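Local coordinates for protein tRNA-5-methyluridine(54) 2-sulfurtransferase (Pyrococcus horikoshii, PDB 3VRH) that catalyses the ATP-dependent 2-thiolation of 5-methyluridine at position 54 in the T loop of tRNAs, which stabilises them at high temperature, at residues G56-V66 against V204-Y215; D149-E160 against I190-E201. One frame throughout, in Å; residues are numbered along the deposited sequence.

How the contacts relate
Contacts 1 and 2 show how one nucleotide-binding domain builds its pocket from pieces far apart in the chain. Contact 2 is nested inside the chain loop that contact 1 closes, and strand 191-193 leads through two overlapping beta turns into helix 201-211, so the second segment of one runs into that of the other. Their centres lie about 13 Å apart. They meet directly where K58 NZ makes a 2.8 Å salt bridge with E201 OE2 and where T63 OG1 packs 3.1 Å from G154 CA. Both border bicine in the ATP pocket: contact 1 brings G57, D59 and S60, contact 2 brings T153, G154, H155 and D159.

Contact 1. Residues G56-V66 against V204-Y215; sequences GGKDSAVTAYV and VVAYALAVGLEY. With BCN (bicine), chain D.
V62 sits between the two helices, with CG2 3.8 Å from A208 CB and also against V204 CG1 and L213 CD1, while CG1 meets Y207 CD1. The two helix axes pass 9.7 Å apart at 63°. One turn on, Y65 has CG trans to its own nitrogen (chi1 -172°), which carries the ring over to the far end of helix 204-211. There V211 CG2 stands over one ring face, 4.1 Å from the centroid; Y65 CD1 comes to the edge of the Y207 ring, its plane inclined 74° to that ring, and L213 CD1 lies 3.9 Å from Y65 CB. Trimming Y65 to an alanine is likely to open a gap between V211, L213 and Y207, leaving the V211 methyls without their aromatic partner.

Residues 56-60 belong to the SGGKDS signature of the PP-loop ATPases, in which a glycine-rich turn runs into a helix. G57 is the N-cap, and S60 takes bicine at the first turn: its backbone N donates to BCN O4 over 3.0 Å, and the same BCN O4 donates to S60 OG over 2.7 Å.

In contrast to the buried V62, packed from several sides, the end with the partly exposed K58, V205 and Y215 is built from a lysine chain lying against a ring and a valine methyl. K58 CB rests squarely over the Y215 ring, 3.4 Å from its centroid; farther along the lysine chain, CD lies 3.7 Å from V205 CG2. K58 NZ then turns away to D59 OD2 and to E201. Y207, itself buried, gives its hydroxyl to E31 and stacks its ring on F30.

Contact 2. Residues D149-E160 against I190-E201; sequences DAIATGHNLDDE and IKKVKPLYEVTE. With BCN (bicine), chain D.
This contact forms one side of the PP-loop ATP pocket, at the C-terminal ends of the parallel strands 150-152 and 191-193, where A152 pairs with V193. A straight ladder joins them: I151 N donates to K191 O (2.7 Å), V193 N to I151 O, and T153 N to V193 O. On one face A152 CB packs against V193 CG2 and P195 CG, while I151 CB meets K192 CG on the other.

Strand 49-53 flanks 150-152 across the sheet from 191-193, as expected in the α/β fold of the HUP clan. Beyond the strands both segments turn aside, and a water bridges them, donating to T153 O and H155 O while accepting from L196 N.

The H155 ring lies between two partners: K194 CE over one face, 3.9 Å from its centroid, and BCN O21 over the opposite face. T153 OG1 and H155 ND1 share a hydrogen bond of 2.9 Å, which helps set the rotation of the imidazole.

Helix 157-169 opens with a capping box, N156 N to D159 OD2 and D159 N to N156 OD1. The other segment also grips it: L157 N donates to V199 O (2.9 Å), and Y197 OH to E160 OE2 (2.6 Å) from above the carboxylate plane. The E160 chain bends at chi2 (78°), bringing OE2 to this hydroxyl and to G180 N, and E160 OE1 makes a long salt bridge (3.8 Å) with K194 NZ.

Contact 1. Residues G56-V66 against V204-Y215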
loop_
_atom_site.group_PDB
_atom_site.type_symbol
_atom_site.label_atom_id
_atom_site.label_comp_id
_atom_site.label_asym_id
_atom_site.label_seq_id
_atom_site.Cartn_x
_atom_site.Cartn_y
_atom_site.Cartn_z
ATOM N N GLY A 56 -2.219 21.271 20.583
ATOM C CA GLY A 56 -3.613 21.617 20.816
ATOM C C GLY A 56 -4.570 20.608 20.184
ATOM O O GLY A 56 -5.765 20.641 20.452
ATOM N N GLY A 57 -4.040 19.715 19.345
ATOM C CA GLY A 57 -4.810 18.617 18.756
ATOM C C GLY A 57 -5.113 17.532 19.775
ATOM O O GLY A 57 -4.526 17.506 20.864
ATOM N N LYS A 58 -6.042 16.640 19.455
ATOM C CA LYS A 58 -6.465 15.618 20.425
ATOM C C LYS A 58 -5.352 14.615 20.775
ATOM O O LYS A 58 -5.315 14.091 21.885
ATOM C CB LYS A 58 -7.672 14.833 19.892
ATOM C CG LYS A 58 -7.317 13.948 18.670
ATOM C CD LYS A 58 -8.513 13.234 18.070
ATOM C CE LYS A 58 -8.081 12.294 16.942
ATOM N NZ LYS A 58 -7.380 13.005 15.818
ATOM N N ASP A 59 -4.470 14.336 19.817
ATOM C CA ASP A 59 -3.555 13.201 19.928
ATOM C C ASP A 59 -2.412 13.466 20.908
ATOM O O ASP A 59 -2.134 12.653 21.783
ATOM C CB ASP A 59 -3.031 12.809 18.545
ATOM C CG ASP A 59 -4.173 12.528 17.558
ATOM O OD1 ASP A 59 -4.841 11.485 17.720
ATOM O OD2 ASP A 59 -4.438 13.362 16.671
ATOM N N SER A 60 -1.760 14.607 20.749
ATOM C CA SER A 60 -0.742 15.013 21.685
ATOM C C SER A 60 -1.361 15.328 23.051
ATOM O O SER A 60 -0.735 15.098 24.082
ATOM C CB SER A 60 0.039 16.207 21.134
ATOM O OG SER A 60 -0.823 17.245 20.716
ATOM N N ALA A 61 -2.598 15.825 23.067
ATOM C CA ALA A 61 -3.270 16.106 24.326
ATOM C C ALA A 61 -3.514 14.848 25.143
ATOM O O ALA A 61 -3.277 14.825 26.344
ATOM C CB ALA A 61 -4.592 16.832 24.087
ATOM N N VAL A 62 -4.031 13.813 24.488
ATOM C CA VAL A 62 -4.337 12.558 25.158
ATOM C C VAL A 62 -3.018 11.892 25.571
ATOM O O VAL A 62 -2.927 11.249 26.623
ATOM C CB VAL A 62 -5.194 11.632 24.225
ATOM C CG1 VAL A 62 -5.171 10.172 24.686
ATOM C CG2 VAL A 62 -6.636 12.148 24.155
ATOM N N THR A 63 -1.990 12.066 24.743
ATOM C CA THR A 63 -0.690 11.485 25.039
ATOM C C THR A 63 -0.204 12.053 26.372
ATOM O O THR A 63 0.095 11.297 27.295
ATOM C CB THR A 63 0.360 11.785 23.953
ATOM O OG1 THR A 63 -0.035 11.176 22.717
ATOM C CG2 THR A 63 1.723 11.242 24.348
ATOM N N ALA A 64 -0.154 13.376 26.479
ATOM C CA ALA A 64 0.345 14.005 27.706
ATOM C C ALA A 64 -0.556 13.681 28.879
ATOM O O ALA A 64 -0.083 13.479 29.995
ATOM C CB ALA A 64 0.464 15.503 27.531
ATOM N N TYR A 65 -1.854 13.622 28.617
ATOM C CA TYR A 65 -2.817 13.315 29.648
ATOM C C TYR A 65 -2.562 11.933 30.251
ATOM O O TYR A 65 -2.530 11.785 31.470
ATOM C CB TYR A 65 -4.258 13.406 29.118
ATOM C CG TYR A 65 -5.312 13.269 30.215
ATOM C CD1 TYR A 65 -5.630 12.023 30.753
ATOM C CD2 TYR A 65 -5.984 14.383 30.707
ATOM C CE1 TYR A 65 -6.573 11.879 31.736
ATOM C CE2 TYR A 65 -6.940 14.256 31.722
ATOM C CZ TYR A 65 -7.230 12.995 32.226
ATOM O OH TYR A 65 -8.171 12.841 33.218
ATOM N N VAL A 66 -2.397 10.929 29.398
ATOM C CA VAL A 66 -2.251 9.558 29.869
ATOM C C VAL A 66 -0.881 9.278 30.482
ATOM O O VAL A 66 -0.797 8.605 31.508
ATOM C CB VAL A 66 -2.573 8.506 28.766
ATOM C CG1 VAL A 66 -2.341 7.091 29.277
ATOM C CG2 VAL A 66 -4.018 8.639 28.314
ATOM N N VAL A 204 -8.914 7.254 20.568
ATOM C CA VAL A 204 -8.376 8.534 21.010
ATOM C C VAL A 204 -9.479 9.580 21.129
ATOM O O VAL A 204 -9.615 10.231 22.179
ATOM C CB VAL A 204 -7.250 9.040 20.101
ATOM C CG1 VAL A 204 -6.824 10.440 20.507
ATOM C CG2 VAL A 204 -6.060 8.076 20.141
ATOM N N VAL A 205 -10.273 9.734 20.071
ATOM C CA VAL A 205 -11.436 10.616 20.140
ATOM C C VAL A 205 -12.304 10.295 21.358
ATOM O O VAL A 205 -12.635 11.189 22.149
ATOM C CB VAL A 205 -12.302 10.562 18.859
ATOM C CG1 VAL A 205 -13.644 11.286 19.091
ATOM C CG2 VAL A 205 -11.554 11.189 17.690
ATOM N N ALA A 206 -12.645 9.024 21.535
ATOM C CA ALA A 206 -13.487 8.645 22.662
ATOM C C ALA A 206 -12.843 8.951 24.029
ATOM O O ALA A 206 -13.523 9.310 24.995
ATOM C CB ALA A 206 -13.895 7.177 22.554
ATOM N N TYR A 207 -11.527 8.821 24.108
ATOM C CA TYR A 207 -10.860 9.053 25.373
ATOM C C TYR A 207 -10.851 10.531 25.740
ATOM O O TYR A 207 -11.195 10.890 26.862
ATOM C CB TYR A 207 -9.443 8.494 25.359
ATOM C CG TYR A 207 -8.790 8.548 26.717
ATOM C CD1 TYR A 207 -8.031 9.644 27.100
ATOM C CD2 TYR A 207 -8.956 7.515 27.627
ATOM C CE1 TYR A 207 -7.435 9.706 28.360
ATOM C CE2 TYR A 207 -8.368 7.561 28.882
ATOM C CZ TYR A 207 -7.603 8.657 29.244
ATOM O OH TYR A 207 -7.013 8.715 30.490
ATOM N N ALA A 208 -10.449 11.383 24.801
ATOM C CA ALA A 208 -10.464 12.829 25.003
ATOM C C ALA A 208 -11.813 13.329 25.499
ATOM O O ALA A 208 -11.894 14.142 26.403
ATOM C CB ALA A 208 -10.108 13.546 23.723
ATOM N N LEU A 209 -12.874 12.848 24.882
ATOM C CA LEU A 209 -14.207 13.306 25.223
ATOM C C LEU A 209 -14.570 12.799 26.606
ATOM O O LEU A 209 -15.220 13.503 27.372
ATOM C CB LEU A 209 -15.211 12.842 24.163
ATOM C CG LEU A 209 -14.726 13.305 22.773
ATOM C CD1 LEU A 209 -15.689 12.957 21.624
ATOM C CD2 LEU A 209 -14.366 14.812 22.788
ATOM N N ALA A 210 -14.114 11.593 26.934
ATOM C CA ALA A 210 -14.403 11.012 28.242
ATOM C C ALA A 210 -13.733 11.795 29.360
ATOM O O ALA A 210 -14.311 11.971 30.419
ATOM C CB ALA A 210 -14.004 9.548 28.292
ATOM N N VAL A 211 -12.523 12.288 29.123
ATOM C CA VAL A 211 -11.812 13.005 30.175
ATOM C C VAL A 211 -11.975 14.527 30.088
ATOM O O VAL A 211 -11.359 15.254 30.854
ATOM C CB VAL A 211 -10.312 12.643 30.233
ATOM C CG1 VAL A 211 -10.133 11.184 30.645
ATOM C CG2 VAL A 211 -9.630 12.921 28.894
ATOM N N GLY A 212 -12.797 15.006 29.157
ATOM C CA GLY A 212 -13.097 16.426 29.096
ATOM C C GLY A 212 -12.008 17.271 28.460
ATOM O O GLY A 212 -11.933 18.479 28.695
ATOM N N LEU A 213 -11.167 16.639 27.648
ATOM C CA LEU A 213 -10.192 17.360 26.849
ATOM C C LEU A 213 -10.863 17.978 25.622
ATOM O O LEU A 213 -11.582 17.306 24.896
ATOM C CB LEU A 213 -9.048 16.430 26.424
ATOM C CG LEU A 213 -7.943 16.146 27.445
ATOM C CD1 LEU A 213 -7.174 14.892 27.004
ATOM C CD2 LEU A 213 -6.997 17.352 27.598
ATOM N N GLU A 214 -10.610 19.266 25.405
ATOM C CA GLU A 214 -11.066 19.966 24.217
ATOM C C GLU A 214 -9.860 20.260 23.325
ATOM O O GLU A 214 -8.769 20.565 23.812
ATOM C CB GLU A 214 -11.750 21.273 24.597
ATOM C CG GLU A 214 -12.841 21.134 25.644
ATOM C CD GLU A 214 -13.104 22.465 26.350
ATOM O OE1 GLU A 214 -13.830 23.314 25.781
ATOM O OE2 GLU A 214 -12.558 22.669 27.457
ATOM N N TYR A 215 -10.061 20.181 22.019
ATOM C CA TYR A 215 -8.944 20.271 21.087
ATOM C C TYR A 215 -9.356 20.885 19.763
ATOM O O TYR A 215 -10.535 20.901 19.412
ATOM C CB TYR A 215 -8.355 18.870 20.846
ATOM C CG TYR A 215 -9.389 17.837 20.450
ATOM C CD1 TYR A 215 -10.033 17.049 21.407
ATOM C CD2 TYR A 215 -9.723 17.650 19.126
ATOM C CE1 TYR A 215 -10.983 16.096 21.029
ATOM C CE2 TYR A 215 -10.660 16.706 18.740
ATOM C CZ TYR A 215 -11.289 15.941 19.687
ATOM O OH TYR A 215 -12.214 15.005 19.272
HETATM N N1 BCN D . 1.078 14.946 17.206
HETATM C C1 BCN D . 0.308 13.707 16.779
HETATM C C2 BCN D . 0.094 13.578 15.318
HETATM O O21 BCN D . 0.934 14.119 14.554
HETATM O O22 BCN D . -0.906 12.975 14.869
HETATM C C3 BCN D . 0.159 16.088 17.460
HETATM C C4 BCN D . -1.337 15.797 17.704
HETATM O O4 BCN D . -2.004 16.480 18.440
HETATM C C5 BCN D . 1.837 14.658 18.422
HETATM C C6 BCN D . 2.825 15.687 18.770
HETATM O O6 BCN D . 3.696 15.462 19.542
#

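Contact 2. Residues D149-E160 against I190-E201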
loop_
_atom_site.group_PDB
_atom_site.type_symbol
_atom_site.label_atom_id
_atom_site.label_comp_id
_atom_site.label_asym_id
_atom_site.label_seq_id
_atom_site.Cartn_x
_atom_site.Cartn_y
_atom_site.Cartn_z
ATOM N N ASP A 149 15.029 13.402 28.329
ATOM C CA ASP A 149 15.488 12.073 27.934
ATOM C C ASP A 149 14.719 11.507 26.751
ATOM O O ASP A 149 15.179 10.574 26.094
ATOM C CB ASP A 149 15.374 11.103 29.107
ATOM C CG ASP A 149 16.197 11.546 30.296
ATOM O OD1 ASP A 149 17.357 11.968 30.092
ATOM O OD2 ASP A 149 15.675 11.499 31.427
ATOM N N ALA A 150 13.541 12.060 26.484
ATOM C CA ALA A 150 12.667 11.465 25.491
ATOM C C ALA A 150 11.607 12.463 25.058
ATOM O O ALA A 150 11.186 13.323 25.832
ATOM C CB ALA A 150 12.004 10.221 26.066
ATOM N N ILE A 151 11.184 12.337 23.809
ATOM C CA ILE A 151 10.055 13.084 23.281
ATOM C C ILE A 151 8.974 12.066 22.954
ATOM O O ILE A 151 9.223 11.096 22.233
ATOM C CB ILE A 151 10.453 13.821 21.997
ATOM C CG1 ILE A 151 11.479 14.900 22.309
ATOM C CG2 ILE A 151 9.236 14.388 21.289
ATOM C CD1 ILE A 151 12.115 15.501 21.092
ATOM N N ALA A 152 7.783 12.265 23.499
ATOM C CA ALA A 152 6.642 11.417 23.156
ATOM C C ALA A 152 5.690 12.186 22.235
ATOM O O ALA A 152 5.350 13.335 22.524
ATOM C CB ALA A 152 5.920 10.971 24.408
ATOM N N THR A 153 5.291 11.560 21.121
ATOM C CA THR A 153 4.306 12.141 20.212
ATOM C C THR A 153 2.993 11.339 20.231
ATOM O O THR A 153 2.920 10.270 20.830
ATOM C CB THR A 153 4.860 12.258 18.784
ATOM O OG1 THR A 153 5.105 10.954 18.266
ATOM C CG2 THR A 153 6.171 13.049 18.775
ATOM N N GLY A 154 1.959 11.869 19.592
ATOM C CA GLY A 154 0.612 11.336 19.713
ATOM C C GLY A 154 0.128 10.454 18.562
ATOM O O GLY A 154 -1.041 10.080 18.516
ATOM N N HIS A 155 1.030 10.117 17.646
ATOM C CA HIS A 155 0.726 9.212 16.536
ATOM C C HIS A 155 0.084 7.928 17.020
ATOM O O HIS A 155 0.632 7.217 17.858
ATOM C CB HIS A 155 2.003 8.856 15.776
ATOM C CG HIS A 155 2.708 10.035 15.181
ATOM N ND1 HIS A 155 3.385 10.963 15.944
ATOM C CD2 HIS A 155 2.860 10.424 13.891
ATOM C CE1 HIS A 155 3.911 11.882 15.152
ATOM N NE2 HIS A 155 3.607 11.580 13.901
ATOM N N ASN A 156 -1.096 7.643 16.502
ATOM C CA ASN A 156 -1.825 6.451 16.892
ATOM C C ASN A 156 -1.806 5.434 15.751
ATOM O O ASN A 156 -1.147 5.657 14.727
ATOM C CB ASN A 156 -3.257 6.825 17.323
ATOM C CG ASN A 156 -4.061 7.461 16.192
ATOM O OD1 ASN A 156 -4.116 6.928 15.075
ATOM N ND2 ASN A 156 -4.679 8.607 16.469
ATOM N N LEU A 157 -2.523 4.327 15.917
ATOM C CA LEU A 157 -2.460 3.245 14.935
ATOM C C LEU A 157 -2.845 3.731 13.536
ATOM O O LEU A 157 -2.173 3.398 12.548
ATOM C CB LEU A 157 -3.344 2.070 15.357
ATOM C CG LEU A 157 -3.280 0.832 14.458
ATOM C CD1 LEU A 157 -1.855 0.281 14.385
ATOM C CD2 LEU A 157 -4.228 -0.232 14.972
ATOM N N ASP A 158 -3.915 4.522 13.463
ATOM C CA ASP A 158 -4.393 5.070 12.190
ATOM C C ASP A 158 -3.379 5.992 11.519
ATOM O O ASP A 158 -3.232 5.979 10.296
ATOM C CB ASP A 158 -5.745 5.772 12.352
ATOM C CG ASP A 158 -6.844 4.823 12.815
ATOM O OD1 ASP A 158 -7.036 4.658 14.031
ATOM O OD2 ASP A 158 -7.525 4.233 11.959
ATOM N N ASP A 159 -2.666 6.778 12.313
ATOM C CA ASP A 159 -1.574 7.589 11.773
ATOM C C ASP A 159 -0.474 6.742 11.156
ATOM O O ASP A 159 -0.060 7.000 10.022
ATOM C CB ASP A 159 -0.989 8.508 12.844
ATOM C CG ASP A 159 -2.029 9.442 13.411
ATOM O OD1 ASP A 159 -2.784 9.996 12.589
ATOM O OD2 ASP A 159 -2.128 9.585 14.654
ATOM N N GLU A 160 0.014 5.746 11.900
ATOM C CA GLU A 160 1.060 4.866 11.381
ATOM C C GLU A 160 0.602 4.181 10.077
ATOM O O GLU A 160 1.345 4.140 9.103
ATOM C CB GLU A 160 1.466 3.811 12.416
ATOM C CG GLU A 160 2.619 2.866 11.959
ATOM C CD GLU A 160 4.016 3.509 12.051
ATOM O OE1 GLU A 160 4.104 4.756 12.021
ATOM O OE2 GLU A 160 5.024 2.765 12.170
ATOM N N ILE A 190 17.283 13.297 20.185
ATOM C CA ILE A 190 16.680 12.744 21.389
ATOM C C ILE A 190 15.759 11.584 21.032
ATOM O O ILE A 190 15.142 11.591 19.968
ATOM C CB ILE A 190 15.859 13.825 22.146
ATOM C CG1 ILE A 190 16.733 15.036 22.477
ATOM C CG2 ILE A 190 15.247 13.253 23.412
ATOM C CD1 ILE A 190 17.849 14.732 23.445
ATOM N N LYS A 191 15.668 10.597 21.923
ATOM C CA LYS A 191 14.761 9.466 21.740
ATOM C C LYS A 191 13.321 9.942 21.546
ATOM O O LYS A 191 12.806 10.712 22.370
ATOM C CB LYS A 191 14.816 8.514 22.944
ATOM C CG LYS A 191 13.828 7.359 22.840
ATOM C CD LYS A 191 14.083 6.267 23.865
ATOM C CE LYS A 191 13.732 6.738 25.257
ATOM N NZ LYS A 191 13.369 5.605 26.154
ATOM N N LYS A 192 12.692 9.484 20.462
ATOM C CA LYS A 192 11.290 9.789 20.161
ATOM C C LYS A 192 10.466 8.518 20.221
ATOM O O LYS A 192 10.830 7.517 19.598
ATOM C CB LYS A 192 11.130 10.437 18.770
ATOM C CG LYS A 192 11.585 11.878 18.711
ATOM C CD LYS A 192 11.425 12.528 17.332
ATOM C CE LYS A 192 10.048 13.162 17.124
ATOM N NZ LYS A 192 9.979 13.847 15.787
ATOM N N VAL A 193 9.359 8.568 20.960
ATOM C CA VAL A 193 8.480 7.419 21.141
ATOM C C VAL A 193 7.016 7.757 20.845
ATOM O O VAL A 193 6.619 8.924 20.873
ATOM C CB VAL A 193 8.597 6.829 22.564
ATOM C CG1 VAL A 193 9.994 6.315 22.815
ATOM C CG2 VAL A 193 8.212 7.882 23.618
ATOM N N LYS A 194 6.230 6.722 20.559
ATOM C CA LYS A 194 4.818 6.857 20.197
ATOM C C LYS A 194 4.005 5.932 21.105
ATOM O O LYS A 194 3.719 4.778 20.742
ATOM C CB LYS A 194 4.598 6.476 18.706
ATOM C CG LYS A 194 5.259 7.431 17.720
ATOM C CD LYS A 194 5.094 7.004 16.257
ATOM C CE LYS A 194 5.802 8.000 15.343
ATOM N NZ LYS A 194 5.566 7.727 13.890
ATOM N N PRO A 195 3.661 6.415 22.305
ATOM C CA PRO A 195 2.894 5.621 23.273
ATOM C C PRO A 195 1.478 5.248 22.815
ATOM O O PRO A 195 0.897 4.295 23.330
ATOM C CB PRO A 195 2.814 6.546 24.502
ATOM C CG PRO A 195 3.940 7.547 24.317
ATOM C CD PRO A 195 4.083 7.723 22.850
ATOM N N LEU A 196 0.923 5.995 21.869
ATOM C CA LEU A 196 -0.413 5.695 21.383
ATOM C C LEU A 196 -0.364 4.780 20.154
ATOM O O LEU A 196 -1.354 4.649 19.434
ATOM C CB LEU A 196 -1.156 6.979 21.031
ATOM C CG LEU A 196 -1.346 8.008 22.148
ATOM C CD1 LEU A 196 -2.357 9.058 21.695
ATOM C CD2 LEU A 196 -1.768 7.341 23.482
ATOM N N TYR A 197 0.785 4.145 19.938
ATOM C CA TYR A 197 0.988 3.267 18.781
ATOM C C TYR A 197 -0.118 2.249 18.523
ATOM O O TYR A 197 -0.404 1.938 17.373
ATOM C CB TYR A 197 2.330 2.530 18.885
ATOM C CG TYR A 197 2.895 2.087 17.546
ATOM C CD1 TYR A 197 3.442 3.018 16.657
ATOM C CD2 TYR A 197 2.908 0.739 17.181
ATOM C CE1 TYR A 197 3.959 2.623 15.424
ATOM C CE2 TYR A 197 3.438 0.327 15.960
ATOM C CZ TYR A 197 3.965 1.273 15.078
ATOM O OH TYR A 197 4.493 0.861 13.849
ATOM N N GLU A 198 -0.738 1.730 19.580
ATOM C CA GLU A 198 -1.654 0.602 19.412
ATOM C C GLU A 198 -3.116 0.933 19.656
ATOM O O GLU A 198 -3.986 0.048 19.556
ATOM C CB GLU A 198 -1.233 -0.594 20.280
ATOM C CG GLU A 198 0.190 -1.067 20.004
ATOM C CD GLU A 198 0.532 -2.338 20.759
ATOM O OE1 GLU A 198 1.005 -2.239 21.910
ATOM O OE2 GLU A 198 0.316 -3.435 20.202
ATOM N N VAL A 199 -3.394 2.192 19.988
ATOM C CA VAL A 199 -4.780 2.625 20.112
ATOM C C VAL A 199 -5.225 3.234 18.778
ATOM O O VAL A 199 -4.405 3.768 18.027
ATOM C CB VAL A 199 -4.999 3.628 21.269
ATOM C CG1 VAL A 199 -4.782 2.963 22.604
ATOM C CG2 VAL A 199 -4.082 4.846 21.104
ATOM N N THR A 200 -6.516 3.144 18.484
ATOM C CA THR A 200 -7.037 3.645 17.224
ATOM C C THR A 200 -7.413 5.117 17.367
ATOM O O THR A 200 -7.542 5.630 18.480
ATOM C CB THR A 200 -8.281 2.856 16.778
ATOM O OG1 THR A 200 -9.351 3.116 17.694
ATOM C CG2 THR A 200 -7.994 1.337 16.723
ATOM N N GLU A 201 -7.587 5.792 16.239
ATOM C CA GLU A 201 -7.956 7.194 16.249
ATOM C C GLU A 201 -9.328 7.368 16.884
ATOM O O GLU A 201 -9.582 8.323 17.614
ATOM C CB GLU A 201 -7.920 7.796 14.838
ATOM C CG GLU A 201 -8.237 9.293 14.856
ATOM C CD GLU A 201 -7.738 10.042 13.644
ATOM O OE1 GLU A 201 -7.282 9.405 12.668
ATOM O OE2 GLU A 201 -7.795 11.282 13.673
HETATM N N1 BCN D . 1.078 14.946 17.206
HETATM C C1 BCN D . 0.308 13.707 16.779
HETATM C C2 BCN D . 0.094 13.578 15.318
HETATM O O21 BCN D . 0.934 14.119 14.554
HETATM O O22 BCN D . -0.906 12.975 14.869
HETATM C C3 BCN D . 0.159 16.088 17.460
HETATM C C4 BCN D . -1.337 15.797 17.704
HETATM O O4 BCN D . -2.004 16.480 18.440
HETATM C C5 BCN D . 1.837 14.658 18.422
HETATM C C6 BCN D . 2.825 15.687 18.770
HETATM O O6 BCN D . 3.696 15.462 19.542
HETATM O O HOH W 1 17.286 10.274 24.675
HETATM O O HOH W 2 1.918 8.130 20.090
#